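Local structure of D-xylonate dehydratase (Caulobacter crescentus, 5OYN) at residues A[230-242]-A[328-340]. The protein catalyses the dehydration of D-xylonate to 2-dehydro-3-deoxy-D-arabinonate, and of D-gluconate, as a homotetramer using a [2Fe-2S] cluster and magnesium. Numbering follows the deposited sequence.
Sequences LTGCAAIPAPYRE and LGERFHRAGGAPA
H333 reaches out of helix 329-335 and lays its imidazole against the loop backbone at A235-P237. CG anti to the backbone N (chi1 166°) swings the ring out toward 230-242, where one face receives the CA of I236, a CH-pi contact 3.7 Å from the ring centroid, while I236 CG1 packs near NE2. E242 comes from the opposite direction to the ring edge, its OE2 3.0 Å from H333 NE2, with carboxylate and imidazole turned 42° apart. At the root of the histidine, near the ring plane, A235 CB sits 3.7 Å from H333 CB and also meets the F332 ring and G337 CA.

Y240 carries P237 CD over one ring face and points its hydroxyl at E330. Y240 OH donates to E330 OE1, though the modelled 2.4 Å is too short to trust in detail; E330 OE2 is taken by the backbone N of D165. The R334 guanidinium, nearly coplanar with the Y240 ring, brings NH1 to 3.2 Å from Y240 OH and makes a cation-pi contact with W167 of a second subunit.

Two waters bridge the backbones: one joins A235 N, weakly, to A338 N, the other A235 O to G329 O. At the far end P339 CG packs 3.6 Å from T231 CG2. This is buried loop-on-helix packing within the N-terminal family region of an IlvD/Edd dehydratase, with R334 at a subunit interface.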
loop_
_atom_site.group_PDB
_atom_site.type_symbol
_atom_site.label_atom_id
_atom_site.label_comp_id
_atom_site.label_asym_id
_atom_site.label_seq_id
_atom_site.Cartn_x
_atom_site.Cartn_y
_atom_site.Cartn_z
ATOM N N LEU A 230 20.419 5.480 -15.825
ATOM C CA LEU A 230 21.699 5.397 -15.136
ATOM C C LEU A 230 22.445 4.132 -15.540
ATOM O O LEU A 230 21.864 3.155 -16.016
ATOM C CB LEU A 230 21.507 5.432 -13.621
ATOM C CG LEU A 230 20.913 6.716 -13.017
ATOM C CD1 LEU A 230 20.834 6.604 -11.515
ATOM C CD2 LEU A 230 21.698 7.979 -13.427
ATOM N N THR A 231 23.757 4.163 -15.371
ATOM C CA THR A 231 24.569 3.039 -15.813
ATOM C C THR A 231 24.204 1.806 -15.003
ATOM O O THR A 231 24.132 1.859 -13.770
ATOM C CB THR A 231 26.063 3.354 -15.669
ATOM O OG1 THR A 231 26.343 4.650 -16.206
ATOM C CG2 THR A 231 26.884 2.348 -16.410
ATOM N N GLY A 232 23.966 0.699 -15.704
ATOM C CA GLY A 232 23.625 -0.559 -15.083
ATOM C C GLY A 232 22.149 -0.766 -14.855
ATOM O O GLY A 232 21.761 -1.831 -14.371
ATOM N N CYS A 233 21.317 0.207 -15.227
ATOM C CA CYS A 233 19.894 0.156 -14.922
ATOM C C CYS A 233 19.171 -0.964 -15.674
ATOM O O CYS A 233 18.298 -1.635 -15.109
ATOM C CB CYS A 233 19.269 1.505 -15.254
ATOM S SG CYS A 233 17.564 1.682 -14.765
ATOM N N ALA A 234 19.496 -1.173 -16.945
ATOM C CA ALA A 234 18.647 -2.000 -17.798
ATOM C C ALA A 234 18.509 -3.423 -17.269
ATOM O O ALA A 234 17.403 -3.977 -17.238
ATOM C CB ALA A 234 19.198 -2.021 -19.224
ATOM N N ALA A 235 19.614 -4.033 -16.844
ATOM C CA ALA A 235 19.657 -5.485 -16.730
ATOM C C ALA A 235 19.311 -6.029 -15.351
ATOM O O ALA A 235 19.094 -7.243 -15.246
ATOM C CB ALA A 235 21.040 -6.015 -17.112
ATOM N N ILE A 236 19.288 -5.197 -14.307
ATOM C CA ILE A 236 19.012 -5.710 -12.954
ATOM C C ILE A 236 17.682 -6.454 -12.957
ATOM O O ILE A 236 16.665 -5.902 -13.422
ATOM C CB ILE A 236 18.985 -4.571 -11.919
ATOM C CG1 ILE A 236 20.126 -3.574 -12.137
ATOM C CG2 ILE A 236 19.082 -5.156 -10.520
ATOM C CD1 ILE A 236 19.930 -2.252 -11.419
ATOM N N PRO A 237 17.627 -7.705 -12.498
ATOM C CA PRO A 237 16.330 -8.392 -12.412
ATOM C C PRO A 237 15.417 -7.715 -11.394
ATOM O O PRO A 237 15.858 -7.278 -10.326
ATOM C CB PRO A 237 16.714 -9.818 -11.982
ATOM C CG PRO A 237 18.145 -9.970 -12.451
ATOM C CD PRO A 237 18.748 -8.614 -12.194
ATOM N N ALA A 238 14.133 -7.640 -11.738
ATOM C CA ALA A 238 13.154 -6.934 -10.913
ATOM C C ALA A 238 13.182 -7.254 -9.409
ATOM O O ALA A 238 13.036 -6.311 -8.614
ATOM C CB ALA A 238 11.759 -7.193 -11.492
ATOM N N PRO A 239 13.343 -8.494 -8.943
ATOM C CA PRO A 239 13.315 -8.720 -7.491
ATOM C C PRO A 239 14.628 -8.530 -6.747
ATOM O O PRO A 239 14.616 -8.692 -5.523
ATOM C CB PRO A 239 12.840 -10.181 -7.363
ATOM C CG PRO A 239 12.571 -10.664 -8.768
ATOM C CD PRO A 239 13.293 -9.762 -9.687
ATOM N N TYR A 240 15.742 -8.194 -7.399
ATOM C CA TYR A 240 16.969 -7.891 -6.658
ATOM C C TYR A 240 16.827 -6.570 -5.916
ATOM O O TYR A 240 16.147 -5.646 -6.368
ATOM C CB TYR A 240 18.181 -7.776 -7.587
ATOM C CG TYR A 240 18.764 -9.059 -8.117
ATOM C CD1 TYR A 240 17.996 -10.207 -8.232
ATOM C CD2 TYR A 240 20.087 -9.106 -8.541
ATOM C CE1 TYR A 240 18.522 -11.372 -8.753
ATOM C CE2 TYR A 240 20.629 -10.261 -9.074
ATOM C CZ TYR A 240 19.841 -11.400 -9.172
ATOM O OH TYR A 240 20.378 -12.565 -9.697
ATOM N N ARG A 241 17.502 -6.455 -4.778
ATOM C CA ARG A 241 17.396 -5.175 -4.084
ATOM C C ARG A 241 18.154 -4.094 -4.841
ATOM O O ARG A 241 17.805 -2.911 -4.734
ATOM C CB ARG A 241 17.870 -5.271 -2.624
ATOM C CG ARG A 241 19.238 -5.848 -2.422
ATOM C CD ARG A 241 20.290 -4.791 -2.101
ATOM N NE ARG A 241 21.556 -5.477 -1.842
ATOM C CZ ARG A 241 22.666 -5.377 -2.574
ATOM N NH1 ARG A 241 22.727 -4.568 -3.620
ATOM N NH2 ARG A 241 23.733 -6.083 -2.241
ATOM N N GLU A 242 19.169 -4.489 -5.623
ATOM C CA GLU A 242 19.854 -3.585 -6.543
ATOM C C GLU A 242 18.843 -2.741 -7.309
ATOM O O GLU A 242 19.054 -1.543 -7.507
ATOM C CB GLU A 242 20.709 -4.359 -7.539
ATOM C CG GLU A 242 22.164 -4.518 -7.184
ATOM C CD GLU A 242 22.908 -5.372 -8.218
ATOM O OE1 GLU A 242 23.065 -6.593 -7.986
ATOM O OE2 GLU A 242 23.333 -4.825 -9.268
ATOM N N LEU A 328 20.071 -16.509 -19.290
ATOM C CA LEU A 328 18.930 -15.615 -19.161
ATOM C C LEU A 328 19.347 -14.346 -18.429
ATOM O O LEU A 328 20.536 -14.150 -18.154
ATOM C CB LEU A 328 17.790 -16.320 -18.435
ATOM C CG LEU A 328 17.261 -17.626 -19.041
ATOM C CD1 LEU A 328 16.090 -18.145 -18.230
ATOM C CD2 LEU A 328 16.830 -17.439 -20.462
ATOM N N GLY A 329 18.374 -13.492 -18.096
ATOM C CA GLY A 329 18.682 -12.151 -17.604
ATOM C C GLY A 329 19.540 -12.110 -16.349
ATOM O O GLY A 329 20.335 -11.183 -16.167
ATOM N N GLU A 330 19.406 -13.102 -15.473
ATOM C CA GLU A 330 20.204 -13.097 -14.255
ATOM C C GLU A 330 21.686 -13.202 -14.568
ATOM O O GLU A 330 22.493 -12.419 -14.058
ATOM C CB GLU A 330 19.778 -14.237 -13.340
ATOM C CG GLU A 330 18.466 -13.995 -12.606
ATOM C CD GLU A 330 18.359 -14.849 -11.371
ATOM O OE1 GLU A 330 19.017 -14.478 -10.379
ATOM O OE2 GLU A 330 17.652 -15.892 -11.394
ATOM N N ARG A 331 22.074 -14.178 -15.391
ATOM C CA ARG A 331 23.490 -14.322 -15.721
ATOM C C ARG A 331 24.006 -13.096 -16.476
ATOM O O ARG A 331 25.136 -12.634 -16.239
ATOM C CB ARG A 331 23.714 -15.598 -16.526
ATOM C CG ARG A 331 23.610 -16.884 -15.708
ATOM C CD ARG A 331 24.688 -16.983 -14.631
ATOM N NE ARG A 331 26.069 -16.988 -15.127
ATOM C CZ ARG A 331 26.734 -18.070 -15.548
ATOM N NH1 ARG A 331 26.149 -19.258 -15.572
ATOM N NH2 ARG A 331 27.996 -17.965 -15.950
ATOM N N PHE A 332 23.175 -12.534 -17.360
ATOM C CA PHE A 332 23.590 -11.361 -18.108
ATOM C C PHE A 332 23.944 -10.218 -17.165
ATOM O O PHE A 332 25.022 -9.615 -17.274
ATOM C CB PHE A 332 22.491 -10.956 -19.092
ATOM C CG PHE A 332 22.816 -9.705 -19.873
ATOM C CD1 PHE A 332 24.043 -9.572 -20.523
ATOM C CD2 PHE A 332 21.903 -8.658 -19.945
ATOM C CE1 PHE A 332 24.349 -8.431 -21.226
ATOM C CE2 PHE A 332 22.203 -7.509 -20.648
ATOM C CZ PHE A 332 23.427 -7.393 -21.286
ATOM N N HIS A 333 23.066 -9.930 -16.202
ATOM C CA HIS A 333 23.303 -8.789 -15.325
ATOM C C HIS A 333 24.475 -9.043 -14.377
ATOM O O HIS A 333 25.237 -8.122 -14.059
ATOM C CB HIS A 333 22.031 -8.444 -14.541
ATOM C CG HIS A 333 22.284 -7.508 -13.403
ATOM N ND1 HIS A 333 22.493 -7.947 -12.113
ATOM C CD2 HIS A 333 22.441 -6.163 -13.374
ATOM C CE1 HIS A 333 22.742 -6.911 -11.333
ATOM N NE2 HIS A 333 22.717 -5.817 -12.074
ATOM N N ARG A 334 24.636 -10.274 -13.903
ATOM C CA ARG A 334 25.789 -10.591 -13.066
ATOM C C ARG A 334 27.097 -10.473 -13.840
ATOM O O ARG A 334 28.137 -10.159 -13.248
ATOM C CB ARG A 334 25.637 -12.000 -12.505
ATOM C CG ARG A 334 26.489 -12.318 -11.301
ATOM C CD ARG A 334 25.657 -13.115 -10.274
ATOM N NE ARG A 334 25.313 -14.452 -10.752
ATOM C CZ ARG A 334 24.086 -14.960 -10.714
ATOM N NH1 ARG A 334 23.092 -14.237 -10.220
ATOM N NH2 ARG A 334 23.853 -16.185 -11.181
ATOM N N ALA A 335 27.069 -10.738 -15.154
ATOM C CA ALA A 335 28.232 -10.542 -16.017
ATOM C C ALA A 335 28.547 -9.074 -16.283
ATOM O O ALA A 335 29.645 -8.774 -16.766
ATOM C CB ALA A 335 28.022 -11.261 -17.345
ATOM N N GLY A 336 27.619 -8.161 -15.995
ATOM C CA GLY A 336 27.879 -6.744 -16.141
ATOM C C GLY A 336 26.846 -6.053 -16.998
ATOM O O GLY A 336 26.915 -4.839 -17.216
ATOM N N GLY A 337 25.897 -6.828 -17.509
ATOM C CA GLY A 337 24.773 -6.340 -18.289
ATOM C C GLY A 337 25.172 -5.402 -19.408
ATOM O O GLY A 337 26.229 -5.541 -20.031
ATOM N N ALA A 338 24.309 -4.423 -19.668
ATOM C CA ALA A 338 24.525 -3.535 -20.810
ATOM C C ALA A 338 25.847 -2.784 -20.745
ATOM O O ALA A 338 26.548 -2.737 -21.773
ATOM C CB ALA A 338 23.353 -2.564 -20.959
ATOM N N PRO A 339 26.259 -2.184 -19.615
ATOM C CA PRO A 339 27.548 -1.472 -19.624
ATOM C C PRO A 339 28.698 -2.354 -20.055
ATOM O O PRO A 339 29.608 -1.876 -20.738
ATOM C CB PRO A 339 27.705 -1.002 -18.171
ATOM C CG PRO A 339 26.356 -0.984 -17.640
ATOM C CD PRO A 339 25.627 -2.110 -18.290
ATOM N N ALA A 340 28.678 -3.638 -19.694
ATOM C CA ALA A 340 29.757 -4.529 -20.113
ATOM C C ALA A 340 29.751 -4.721 -21.628
ATOM O O ALA A 340 30.812 -4.785 -22.257
ATOM C CB ALA A 340 29.659 -5.873 -19.383
HETATM O O HOH W 1 22.289 -2.883 -17.739
HETATM O O HOH W 2 19.203 -8.761 -17.971
#